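Local coordinates for PH1570-like domain-containing protein (Pyrococcus horikoshii, PDB 2HQ4) that is of unknown function but folds with helices packed on a long antiparallel beta sheet, at residues Leu16-Asn21 against Glu64-Phe69; Glu26-Glu31 against Tyr48-Pro53; Asn37-Val42 against Arg141-Asn146; Leu44-Glu49 against Asn152-Tyr157. All blocks are in the same frame, centred on the assembly; numbering follows the deposited sequence.

Contact 1: residues Leu16-Asn21 against Glu64-Phe69; sequences LEVFEN and ECAKEF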
# COMPACT_ATOMS: atom_id res chain seq x y z
N LEU A 16 12.66 8.56 6.95
CA LEU A 16 11.26 8.42 6.53
C LEU A 16 10.64 9.77 6.17
O LEU A 16 10.65 10.70 7.00
CB LEU A 16 10.44 7.75 7.63
CG LEU A 16 8.92 7.66 7.44
CD1 LEU A 16 8.56 6.69 6.26
CD2 LEU A 16 8.29 7.20 8.73
N GLU A 17 10.11 9.87 4.95
CA GLU A 17 9.29 11.00 4.51
C GLU A 17 7.93 10.47 4.12
O GLU A 17 7.82 9.49 3.41
CB GLU A 17 9.86 11.69 3.27
CG GLU A 17 11.30 12.07 3.30
CD GLU A 17 11.76 12.52 1.92
OE1 GLU A 17 12.15 11.66 1.06
OE2 GLU A 17 11.65 13.74 1.70
N VAL A 18 6.90 11.19 4.54
CA VAL A 18 5.53 10.83 4.26
C VAL A 18 4.96 11.90 3.31
O VAL A 18 5.25 13.09 3.46
CB VAL A 18 4.75 10.77 5.57
CG1 VAL A 18 3.30 10.51 5.31
CG2 VAL A 18 5.31 9.63 6.47
N PHE A 19 4.16 11.48 2.34
CA PHE A 19 3.68 12.36 1.25
C PHE A 19 2.17 12.26 1.21
O PHE A 19 1.58 11.48 1.98
CB PHE A 19 4.34 11.91 -0.07
CG PHE A 19 5.81 12.07 -0.07
CD1 PHE A 19 6.65 11.04 0.32
CD2 PHE A 19 6.37 13.29 -0.43
CE1 PHE A 19 7.99 11.20 0.31
CE2 PHE A 19 7.73 13.47 -0.42
CZ PHE A 19 8.56 12.41 -0.05
N GLU A 20 1.50 13.01 0.32
CA GLU A 20 0.03 13.01 0.36
C GLU A 20 -0.54 11.61 0.14
O GLU A 20 -1.58 11.20 0.75
CB GLU A 20 -0.56 13.90 -0.76
CG GLU A 20 -0.61 15.35 -0.54
CD GLU A 20 -1.24 15.74 0.78
OE1 GLU A 20 -2.41 15.41 1.06
OE2 GLU A 20 -0.53 16.42 1.52
N ASN A 21 0.08 10.88 -0.77
CA ASN A 21 -0.45 9.55 -1.13
C ASN A 21 0.64 8.49 -1.09
O ASN A 21 0.62 7.54 -1.88
CB ASN A 21 -1.09 9.57 -2.56
CG ASN A 21 -0.04 9.71 -3.66
OD1 ASN A 21 0.95 10.45 -3.53
ND2 ASN A 21 -0.23 8.99 -4.74
N GLU A 64 2.93 8.30 14.92
CA GLU A 64 2.23 9.49 15.44
C GLU A 64 2.39 10.72 14.56
O GLU A 64 1.42 11.44 14.30
CB GLU A 64 2.67 9.77 16.87
CG GLU A 64 2.33 8.61 17.83
CD GLU A 64 0.83 8.40 18.03
OE1 GLU A 64 0.09 9.40 17.98
OE2 GLU A 64 0.38 7.24 18.21
N CYS A 65 3.62 10.95 14.09
CA CYS A 65 3.94 12.03 13.17
C CYS A 65 3.11 11.95 11.84
O CYS A 65 2.56 12.96 11.36
CB CYS A 65 5.46 12.01 12.89
SG CYS A 65 6.06 13.15 11.61
N ALA A 66 3.02 10.75 11.27
CA ALA A 66 2.34 10.54 10.00
C ALA A 66 0.83 10.75 10.22
O ALA A 66 0.16 11.33 9.35
CB ALA A 66 2.63 9.12 9.48
N LYS A 67 0.32 10.30 11.37
CA LYS A 67 -1.11 10.52 11.73
C LYS A 67 -1.46 12.01 11.84
O LYS A 67 -2.52 12.45 11.35
CB LYS A 67 -1.49 9.81 13.03
CG LYS A 67 -1.81 8.30 12.90
CD LYS A 67 -2.41 7.73 14.18
CE LYS A 67 -1.49 7.90 15.37
NZ LYS A 67 -2.01 7.31 16.65
N GLU A 68 -0.56 12.77 12.43
CA GLU A 68 -0.70 14.22 12.55
C GLU A 68 -0.68 14.86 11.14
O GLU A 68 -1.57 15.65 10.79
CB GLU A 68 0.40 14.79 13.47
CG GLU A 68 0.00 16.04 14.29
CD GLU A 68 1.07 16.43 15.33
OE1 GLU A 68 2.27 16.06 15.13
OE2 GLU A 68 0.71 17.08 16.36
N PHE A 69 0.30 14.46 10.32
CA PHE A 69 0.40 14.92 8.94
C PHE A 69 -0.88 14.67 8.11
O PHE A 69 -1.36 15.58 7.41
CB PHE A 69 1.62 14.29 8.26
CG PHE A 69 1.79 14.71 6.83
CD1 PHE A 69 2.12 16.02 6.51
CD2 PHE A 69 1.60 13.80 5.80
CE1 PHE A 69 2.29 16.43 5.17
CE2 PHE A 69 1.75 14.18 4.47
CZ PHE A 69 2.11 15.51 4.16
O HOH W 1 -2.28 15.59 4.31
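Val18 and Ala66 stand opposite each other, CA to CA 6.6 Å, where strand 16-19 and the helical segment 64-69 run nearly parallel, their local axes 21° apart and 9.5 Å at closest approach. Val18 divides its two branches between two helix residues one turn apart. Its CG1, anti to the backbone N (chi1 175°), lies 3.7 Å from Phe69 CD2, while its CG2 meets Ala66 CB at 4.1 Å. A beta-branched residue suits this strand position because it fills two places at once, and the small Ala66 lets the helix come close. The Phe69 ring slides past Val18 in the opposite direction and carries its rim on to the backbone of Phe19, whose O sits near the ring plane at the edge, 3.7 Å from CE2; that oxygen is also hydrogen-bonded by Trp70 NE1. Glu20 bends at chi2 and brings OE2 to 3.8 Å from Phe69 CZ, the side chain crossing Phe69 at about a right angle with carboxylate and ring planes 56° apart. Next to this site Cys65 forms a disulfide with Cys12 of the adjoining strand 10-13. This is an alpha/beta layer, a helix packed on outer strands of an antiparallel sheet and tied to it covalently.

Contact 2: residues Glu26-Glu31 against Tyr48-Pro53; sequences EKFNVE and YELYLP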
# COMPACT_ATOMS: atom_id res chain seq x y z
N GLU A 26 14.12 5.39 3.46
CA GLU A 26 15.46 5.03 2.94
C GLU A 26 16.28 4.17 3.93
O GLU A 26 17.31 3.60 3.55
CB GLU A 26 16.24 6.27 2.53
CG GLU A 26 15.54 7.09 1.47
CD GLU A 26 16.44 8.16 0.87
OE1 GLU A 26 16.78 9.09 1.60
OE2 GLU A 26 16.80 8.08 -0.32
N LYS A 27 15.81 4.02 5.16
CA LYS A 27 16.44 3.07 6.08
C LYS A 27 16.07 1.63 5.68
O LYS A 27 16.92 0.74 5.56
CB LYS A 27 15.94 3.32 7.51
CG LYS A 27 16.46 2.31 8.53
CD LYS A 27 16.13 2.69 9.96
CE LYS A 27 16.85 1.72 10.91
NZ LYS A 27 16.54 1.97 12.36
N PHE A 28 14.77 1.41 5.51
CA PHE A 28 14.26 0.08 5.17
C PHE A 28 14.10 -0.13 3.67
O PHE A 28 13.79 -1.24 3.27
CB PHE A 28 12.98 -0.22 5.95
CG PHE A 28 13.17 -0.24 7.44
CD1 PHE A 28 13.91 -1.28 8.06
CD2 PHE A 28 12.65 0.78 8.25
CE1 PHE A 28 14.14 -1.29 9.46
CE2 PHE A 28 12.84 0.76 9.63
CZ PHE A 28 13.59 -0.28 10.24
N ASN A 29 14.38 0.89 2.86
CA ASN A 29 14.21 0.84 1.41
C ASN A 29 12.77 0.36 1.07
O ASN A 29 12.59 -0.64 0.32
CB ASN A 29 15.30 -0.06 0.75
CG ASN A 29 15.26 -0.02 -0.78
OD1 ASN A 29 15.09 1.04 -1.39
ND2 ASN A 29 15.46 -1.19 -1.39
N VAL A 30 11.76 1.06 1.63
CA VAL A 30 10.34 0.74 1.38
C VAL A 30 9.73 2.02 0.82
O VAL A 30 9.84 3.07 1.43
CB VAL A 30 9.59 0.29 2.68
CG1 VAL A 30 8.08 0.13 2.45
CG2 VAL A 30 10.16 -1.02 3.27
N GLU A 31 9.12 1.92 -0.36
CA GLU A 31 8.52 3.07 -1.02
C GLU A 31 7.20 2.56 -1.52
O GLU A 31 7.14 1.49 -2.15
CB GLU A 31 9.37 3.52 -2.24
CG GLU A 31 10.81 3.89 -1.86
CD GLU A 31 11.62 4.41 -3.02
OE1 GLU A 31 11.09 4.44 -4.14
OE2 GLU A 31 12.80 4.78 -2.78
N TYR A 48 4.00 1.94 11.35
CA TYR A 48 3.99 1.36 12.68
C TYR A 48 4.77 0.05 12.74
O TYR A 48 5.64 -0.15 13.62
CB TYR A 48 2.54 1.14 13.10
CG TYR A 48 2.34 0.64 14.52
CD1 TYR A 48 2.17 1.54 15.59
CD2 TYR A 48 2.26 -0.72 14.79
CE1 TYR A 48 1.97 1.07 16.92
CE2 TYR A 48 2.08 -1.20 16.10
CZ TYR A 48 1.92 -0.29 17.14
OH TYR A 48 1.71 -0.80 18.41
N GLU A 49 4.47 -0.85 11.81
CA GLU A 49 5.13 -2.14 11.78
C GLU A 49 6.64 -2.00 11.52
O GLU A 49 7.42 -2.71 12.14
CB GLU A 49 4.46 -3.08 10.76
CG GLU A 49 5.20 -4.41 10.60
CD GLU A 49 4.45 -5.40 9.73
OE1 GLU A 49 3.23 -5.24 9.54
OE2 GLU A 49 5.10 -6.38 9.27
N LEU A 50 7.03 -1.07 10.64
CA LEU A 50 8.44 -0.84 10.33
C LEU A 50 9.27 -0.36 11.55
O LEU A 50 10.44 -0.76 11.71
CB LEU A 50 8.60 0.15 9.18
CG LEU A 50 8.39 -0.31 7.72
CD1 LEU A 50 8.61 0.88 6.77
CD2 LEU A 50 9.39 -1.49 7.36
N TYR A 51 8.66 0.47 12.40
CA TYR A 51 9.35 1.15 13.50
C TYR A 51 9.05 0.56 14.88
O TYR A 51 9.74 0.88 15.86
CB TYR A 51 9.11 2.69 13.44
CG TYR A 51 9.96 3.28 12.35
CD1 TYR A 51 11.31 3.58 12.59
CD2 TYR A 51 9.49 3.37 11.03
CE1 TYR A 51 12.15 4.06 11.57
CE2 TYR A 51 10.33 3.84 9.98
CZ TYR A 51 11.65 4.19 10.27
OH TYR A 51 12.47 4.66 9.28
N LEU A 52 8.08 -0.35 14.93
CA LEU A 52 7.76 -1.11 16.14
C LEU A 52 8.99 -1.71 16.81
O LEU A 52 9.13 -1.59 18.04
CB LEU A 52 6.71 -2.19 15.84
CG LEU A 52 6.23 -3.13 16.92
CD1 LEU A 52 5.73 -2.32 18.12
CD2 LEU A 52 5.10 -3.97 16.33
N PRO A 53 9.88 -2.37 16.04
CA PRO A 53 11.09 -2.91 16.66
C PRO A 53 11.98 -1.89 17.38
O PRO A 53 12.56 -2.23 18.40
CB PRO A 53 11.85 -3.53 15.48
CG PRO A 53 10.76 -3.91 14.48
CD PRO A 53 9.84 -2.71 14.59
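Phe28 and Tyr51 form an edge-to-face pair, with centroids 5.3 Å apart and planes at 76°. Phe28 CE2 leads the approach: it lies over one face of Tyr51, toward the rim, 3.7 Å from Tyr51 CZ. With CG anti to its own carbonyl carbon (chi1 -62°), Phe28 directs its ring past Leu50, whose CD2 is 4.0 Å from Phe28 CG. The far end of the ring comes near the helix backbone, CZ standing 3.5 Å from Leu50 O. Over one ring face lies CG of Lys27, whose extended chain ends in a salt bridge with Glu54. Just beyond Phe28 is a G1 beta bulge: Asn29 and Val30 both face Asp25, in the turn that joins strand 22-25 to strand 30-36. Asn29 has a positive phi (52°), a conformation that asparagine tolerates better than most residues. Asp25 also accepts a hydrogen bond from Tyr51 OH, which holds the phenol beneath the Phe28 edge. An alanine in place of Phe28 would probably leave the Tyr51 face without its aromatic partner and open a gap beside Leu50 CD2. Val30 and Leu50 reach toward each other tip to tip, CG2 to CD2 at 4.2 Å.

Contact 3: residues Asn37-Val42 against Arg141-Asn146; sequences NDARKV and RLFIFN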
# COMPACT_ATOMS: atom_id res chain seq x y z
N ASN A 37 -9.11 4.65 -4.29
CA ASN A 37 -9.67 4.92 -2.96
C ASN A 37 -8.59 5.12 -1.87
O ASN A 37 -7.47 4.69 -2.06
CB ASN A 37 -10.70 3.86 -2.59
CG ASN A 37 -11.99 3.96 -3.46
OD1 ASN A 37 -12.55 2.95 -3.94
ND2 ASN A 37 -12.44 5.19 -3.67
N ASP A 38 -8.96 5.77 -0.77
CA ASP A 38 -8.04 6.15 0.30
C ASP A 38 -7.37 4.90 0.89
O ASP A 38 -8.04 3.92 1.24
CB ASP A 38 -8.85 6.88 1.38
CG ASP A 38 -7.98 7.55 2.45
OD1 ASP A 38 -6.74 7.62 2.32
OD2 ASP A 38 -8.56 7.99 3.46
N ALA A 39 -6.04 4.91 0.96
CA ALA A 39 -5.32 3.82 1.63
C ALA A 39 -4.43 4.35 2.74
O ALA A 39 -3.49 3.66 3.16
CB ALA A 39 -4.51 3.03 0.62
N ARG A 40 -4.69 5.56 3.23
CA ARG A 40 -3.76 6.13 4.23
C ARG A 40 -3.57 5.31 5.50
O ARG A 40 -2.46 5.25 6.04
CB ARG A 40 -4.03 7.62 4.50
CG ARG A 40 -3.47 8.55 3.34
CD ARG A 40 -4.12 9.96 3.36
NE ARG A 40 -5.54 9.85 3.69
CZ ARG A 40 -6.25 10.80 4.29
NH1 ARG A 40 -5.66 11.95 4.62
NH2 ARG A 40 -7.52 10.59 4.59
N LYS A 41 -4.63 4.66 5.98
CA LYS A 41 -4.50 3.83 7.18
C LYS A 41 -3.66 2.55 6.95
O LYS A 41 -3.02 2.05 7.86
CB LYS A 41 -5.89 3.50 7.76
CG LYS A 41 -6.62 4.71 8.42
CD LYS A 41 -7.91 4.21 9.12
CE LYS A 41 -8.80 5.38 9.59
NZ LYS A 41 -10.00 4.81 10.30
N VAL A 42 -3.72 1.98 5.75
CA VAL A 42 -2.79 0.89 5.40
C VAL A 42 -1.34 1.39 5.48
O VAL A 42 -0.47 0.74 6.06
CB VAL A 42 -3.09 0.32 3.96
CG1 VAL A 42 -2.07 -0.79 3.60
CG2 VAL A 42 -4.52 -0.21 3.92
N ARG A 141 -8.25 0.23 -4.59
CA ARG A 141 -6.99 0.91 -4.31
C ARG A 141 -5.90 0.20 -5.08
O ARG A 141 -5.85 -1.06 -5.13
CB ARG A 141 -6.70 0.83 -2.82
CG ARG A 141 -7.88 1.37 -2.02
CD ARG A 141 -7.67 1.21 -0.58
NE ARG A 141 -7.63 -0.17 -0.10
CZ ARG A 141 -7.68 -0.44 1.18
NH1 ARG A 141 -7.79 0.58 2.02
NH2 ARG A 141 -7.66 -1.68 1.63
N LEU A 142 -5.06 1.00 -5.71
CA LEU A 142 -3.91 0.52 -6.44
C LEU A 142 -2.65 1.04 -5.73
O LEU A 142 -2.43 2.28 -5.61
CB LEU A 142 -3.98 1.03 -7.89
CG LEU A 142 -2.72 0.71 -8.69
CD1 LEU A 142 -2.68 -0.80 -9.14
CD2 LEU A 142 -2.70 1.63 -9.87
N PHE A 143 -1.84 0.09 -5.24
CA PHE A 143 -0.57 0.41 -4.59
C PHE A 143 0.55 0.21 -5.60
O PHE A 143 0.49 -0.74 -6.41
CB PHE A 143 -0.34 -0.56 -3.45
CG PHE A 143 -1.38 -0.49 -2.37
CD1 PHE A 143 -1.15 0.30 -1.22
CD2 PHE A 143 -2.57 -1.24 -2.49
CE1 PHE A 143 -2.14 0.36 -0.18
CE2 PHE A 143 -3.55 -1.19 -1.49
CZ PHE A 143 -3.32 -0.38 -0.32
N ILE A 144 1.54 1.08 -5.61
CA ILE A 144 2.73 0.87 -6.45
C ILE A 144 3.88 0.95 -5.47
O ILE A 144 3.81 1.74 -4.51
CB ILE A 144 2.85 1.82 -7.69
CG1 ILE A 144 2.97 3.30 -7.30
CG2 ILE A 144 1.62 1.61 -8.71
CD1 ILE A 144 3.33 4.23 -8.53
N PHE A 145 4.90 0.13 -5.66
CA PHE A 145 5.97 0.04 -4.69
C PHE A 145 7.32 -0.30 -5.37
O PHE A 145 7.34 -0.71 -6.54
CB PHE A 145 5.59 -0.95 -3.56
CG PHE A 145 4.86 -2.22 -4.04
CD1 PHE A 145 5.58 -3.33 -4.48
CD2 PHE A 145 3.46 -2.28 -4.02
CE1 PHE A 145 4.91 -4.50 -4.91
CE2 PHE A 145 2.77 -3.39 -4.44
CZ PHE A 145 3.51 -4.54 -4.91
N ASN A 146 8.43 -0.17 -4.64
CA ASN A 146 9.74 -0.17 -5.31
C ASN A 146 10.35 -1.57 -5.47
O ASN A 146 11.24 -1.74 -6.29
CB ASN A 146 10.75 0.74 -4.56
CG ASN A 146 10.99 0.26 -3.16
OD1 ASN A 146 10.03 -0.07 -2.46
ND2 ASN A 146 12.27 0.15 -2.75
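Arg141 bends around the backbone of Asn37 and Asp38, using both its aliphatic and its charged parts. Its CG lies 3.3 Å from Asn37 O and its CD 3.3 Å from Asp38 O. NH1 donates a weak but nearly straight hydrogen bond to Asp38 O, 3.4 Å long with an angle of 169° at the hydrogen, the oxygen lying near the guanidinium plane at its edge. The bend at chi3 (-67°) turns NE away from the line of the aliphatic chain and starts this curl. Val42 CG2 approaches the guanidinium obliquely, 3.9 Å from NH1. Phe143 fills the apolar side: Ala39 CB lies 3.7 Å from its CE1 and Val42 CG1 4.0 Å from the same atom, small residues that leave room for the ring. In the next shell, Asp137 forms a salt bridge with Arg141 NE and fixes the head group. A leucine in place of Arg141 would probably leave Asp137 without its ionic mate and Asp38 O without this donor. Asp38 makes an Asx turn, its OD1 accepting from Arg40 N at 3.0 Å, while Arg40 grips the carboxylate side-on through NE and NH2. Ala39 is the N-cap residue of helix 40-55, so the cluster holds the start of that helix against strand 141-145, which lies between strands 30-36 and 134-136, with helix 150-155 packed on Phe143 and helix 94-107 on Leu142.

Contact 4: residues Leu44-Glu49 against Asn152-Tyr157; sequences LAMIYE and NKILKY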
# COMPACT_ATOMS: atom_id res chain seq x y z
N LEU A 44 -0.21 3.91 7.27
CA LEU A 44 0.07 4.12 8.71
C LEU A 44 0.43 2.83 9.41
O LEU A 44 1.39 2.77 10.20
CB LEU A 44 -1.16 4.72 9.43
CG LEU A 44 -1.43 6.16 9.07
CD1 LEU A 44 -2.78 6.65 9.71
CD2 LEU A 44 -0.27 6.97 9.61
N ALA A 45 -0.32 1.77 9.12
CA ALA A 45 -0.03 0.47 9.72
C ALA A 45 1.35 -0.05 9.28
O ALA A 45 2.08 -0.64 10.08
CB ALA A 45 -1.14 -0.52 9.36
N MET A 46 1.70 0.15 8.01
CA MET A 46 3.03 -0.25 7.51
C MET A 46 4.16 0.49 8.26
O MET A 46 5.19 -0.11 8.56
CB MET A 46 3.15 0.05 5.99
CG MET A 46 2.21 -0.84 5.07
SD MET A 46 2.11 -0.27 3.35
CE MET A 46 3.78 -0.71 2.82
N ILE A 47 3.97 1.79 8.51
CA ILE A 47 4.96 2.63 9.23
C ILE A 47 5.13 2.14 10.67
O ILE A 47 6.25 1.95 11.15
CB ILE A 47 4.54 4.15 9.19
CG1 ILE A 47 4.75 4.71 7.79
CG2 ILE A 47 5.36 4.98 10.19
CD1 ILE A 47 3.92 6.07 7.45
N TYR A 48 4.00 1.94 11.35
CA TYR A 48 3.99 1.36 12.68
C TYR A 48 4.77 0.05 12.74
O TYR A 48 5.64 -0.15 13.62
CB TYR A 48 2.54 1.14 13.10
CG TYR A 48 2.34 0.64 14.52
CD1 TYR A 48 2.17 1.54 15.59
CD2 TYR A 48 2.26 -0.72 14.79
CE1 TYR A 48 1.97 1.07 16.92
CE2 TYR A 48 2.08 -1.20 16.10
CZ TYR A 48 1.92 -0.29 17.14
OH TYR A 48 1.71 -0.80 18.41
N GLU A 49 4.47 -0.85 11.81
CA GLU A 49 5.13 -2.14 11.78
C GLU A 49 6.64 -2.00 11.52
O GLU A 49 7.42 -2.71 12.14
CB GLU A 49 4.46 -3.08 10.76
CG GLU A 49 5.20 -4.41 10.60
CD GLU A 49 4.45 -5.40 9.73
OE1 GLU A 49 3.23 -5.24 9.54
OE2 GLU A 49 5.10 -6.38 9.27
N ASN A 152 3.86 -8.06 0.59
CA ASN A 152 3.38 -8.68 1.85
C ASN A 152 3.07 -7.69 2.96
O ASN A 152 2.20 -7.95 3.78
CB ASN A 152 4.36 -9.75 2.38
CG ASN A 152 4.68 -10.83 1.30
OD1 ASN A 152 4.26 -11.99 1.41
ND2 ASN A 152 5.38 -10.41 0.25
N LYS A 153 3.83 -6.61 3.00
CA LYS A 153 3.64 -5.53 3.97
C LYS A 153 2.26 -4.87 3.78
O LYS A 153 1.64 -4.43 4.76
CB LYS A 153 4.72 -4.49 3.81
CG LYS A 153 6.17 -5.05 4.11
CD LYS A 153 7.18 -3.90 3.96
CE LYS A 153 8.66 -4.34 4.21
NZ LYS A 153 8.83 -5.52 5.12
N ILE A 154 1.84 -4.75 2.52
CA ILE A 154 0.51 -4.22 2.14
C ILE A 154 -0.58 -5.22 2.38
O ILE A 154 -1.61 -4.89 2.99
CB ILE A 154 0.50 -3.71 0.66
CG1 ILE A 154 1.44 -2.52 0.48
CG2 ILE A 154 -0.93 -3.27 0.18
CD1 ILE A 154 1.87 -2.32 -0.99
N LEU A 155 -0.36 -6.46 1.93
CA LEU A 155 -1.38 -7.50 1.93
C LEU A 155 -1.88 -7.76 3.35
O LEU A 155 -3.04 -8.13 3.54
CB LEU A 155 -0.84 -8.79 1.32
CG LEU A 155 -0.61 -8.84 -0.20
CD1 LEU A 155 0.09 -10.18 -0.61
CD2 LEU A 155 -1.95 -8.65 -0.91
N LYS A 156 -1.00 -7.52 4.33
CA LYS A 156 -1.31 -7.74 5.76
C LYS A 156 -2.45 -6.83 6.27
O LYS A 156 -3.19 -7.19 7.21
CB LYS A 156 -0.05 -7.55 6.58
CG LYS A 156 -0.23 -7.59 8.08
CD LYS A 156 1.12 -7.49 8.81
CE LYS A 156 2.17 -8.37 8.16
NZ LYS A 156 3.44 -8.29 8.93
N TYR A 157 -2.61 -5.67 5.64
CA TYR A 157 -3.46 -4.60 6.19
C TYR A 157 -4.59 -4.16 5.28
O TYR A 157 -5.41 -3.31 5.68
CB TYR A 157 -2.62 -3.38 6.56
CG TYR A 157 -1.63 -3.69 7.64
CD1 TYR A 157 -2.05 -4.10 8.90
CD2 TYR A 157 -0.27 -3.54 7.41
CE1 TYR A 157 -1.13 -4.37 9.91
CE2 TYR A 157 0.67 -3.81 8.41
CZ TYR A 157 0.22 -4.23 9.64
OH TYR A 157 1.15 -4.49 10.61
O HOH W 2 3.33 -3.99 6.90
O HOH W 3 7.35 -4.33 7.71
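The Tyr157 ring is sandwiched between two aliphatic groups. Ala45 CB sits over the centre of one face, 3.5 Å from the centroid and 7° off the ring normal, a CH-pi contact, the short alanine letting the ring come close. Lys156 CG covers the centre of the opposite face. At the edge, near the ring plane, lies Glu49 OE1, which accepts a hydrogen bond from Tyr157 OH; its modelled length of 2.5 Å is very short and its exact value doubtful. The carboxylate and ring planes are 75° apart. Glu49, with CG anti to the backbone N (chi1 175°) and an extended chain, meets Lys156 tip to tip: NZ donates to OE2 at 2.6 Å on the syn side, completing a salt bridge. One glutamate thus pairs with two successive residues, which would favour its ionised form. Here helix 40-55 packs against helix 150-155 and the residues just after it, on one face of the antiparallel sheet. A water donates to Lys153 O at 2.8 Å and weakly to Glu49 OE1, bridging the two. Deeper in, Met46 lies toward the sheet. Its CG is 3.6 Å from Lys153 O, SD touches Ile154 CG1 at 3.7 Å, and CE, turned by the bend at chi3, reaches Lys153 CB at 4.0 Å. An unbranched, flexible methionine suits this buried place, where Val32 of strand 30-36 touches both Met46 and Ile154.

Overall arrangement
Helix 40-55 takes part in contacts 2, 3 and 4, and in contact 1 its Leu44 and Ile47 pack on Ala66 of helix 61-70. Contacts 1 and 3 are mostly buried, contacts 2 and 4 partly so. Contact 3 lies nearest the chain centre and combines an arginine with apolar packing, whereas contact 1, farther out, is mainly aliphatic and aromatic with a disulfide nearby. Contact 2 relies on an aromatic pair, and contact 4 alone sets two helices, with the residues after the second, against each other, and alone has a salt bridge between its segments. Contacts 2 and 3 meet through Asn146, contacts 3 and 4 through Ile154 against Phe143 and Phe145, joining distant parts of the chain on one sheet.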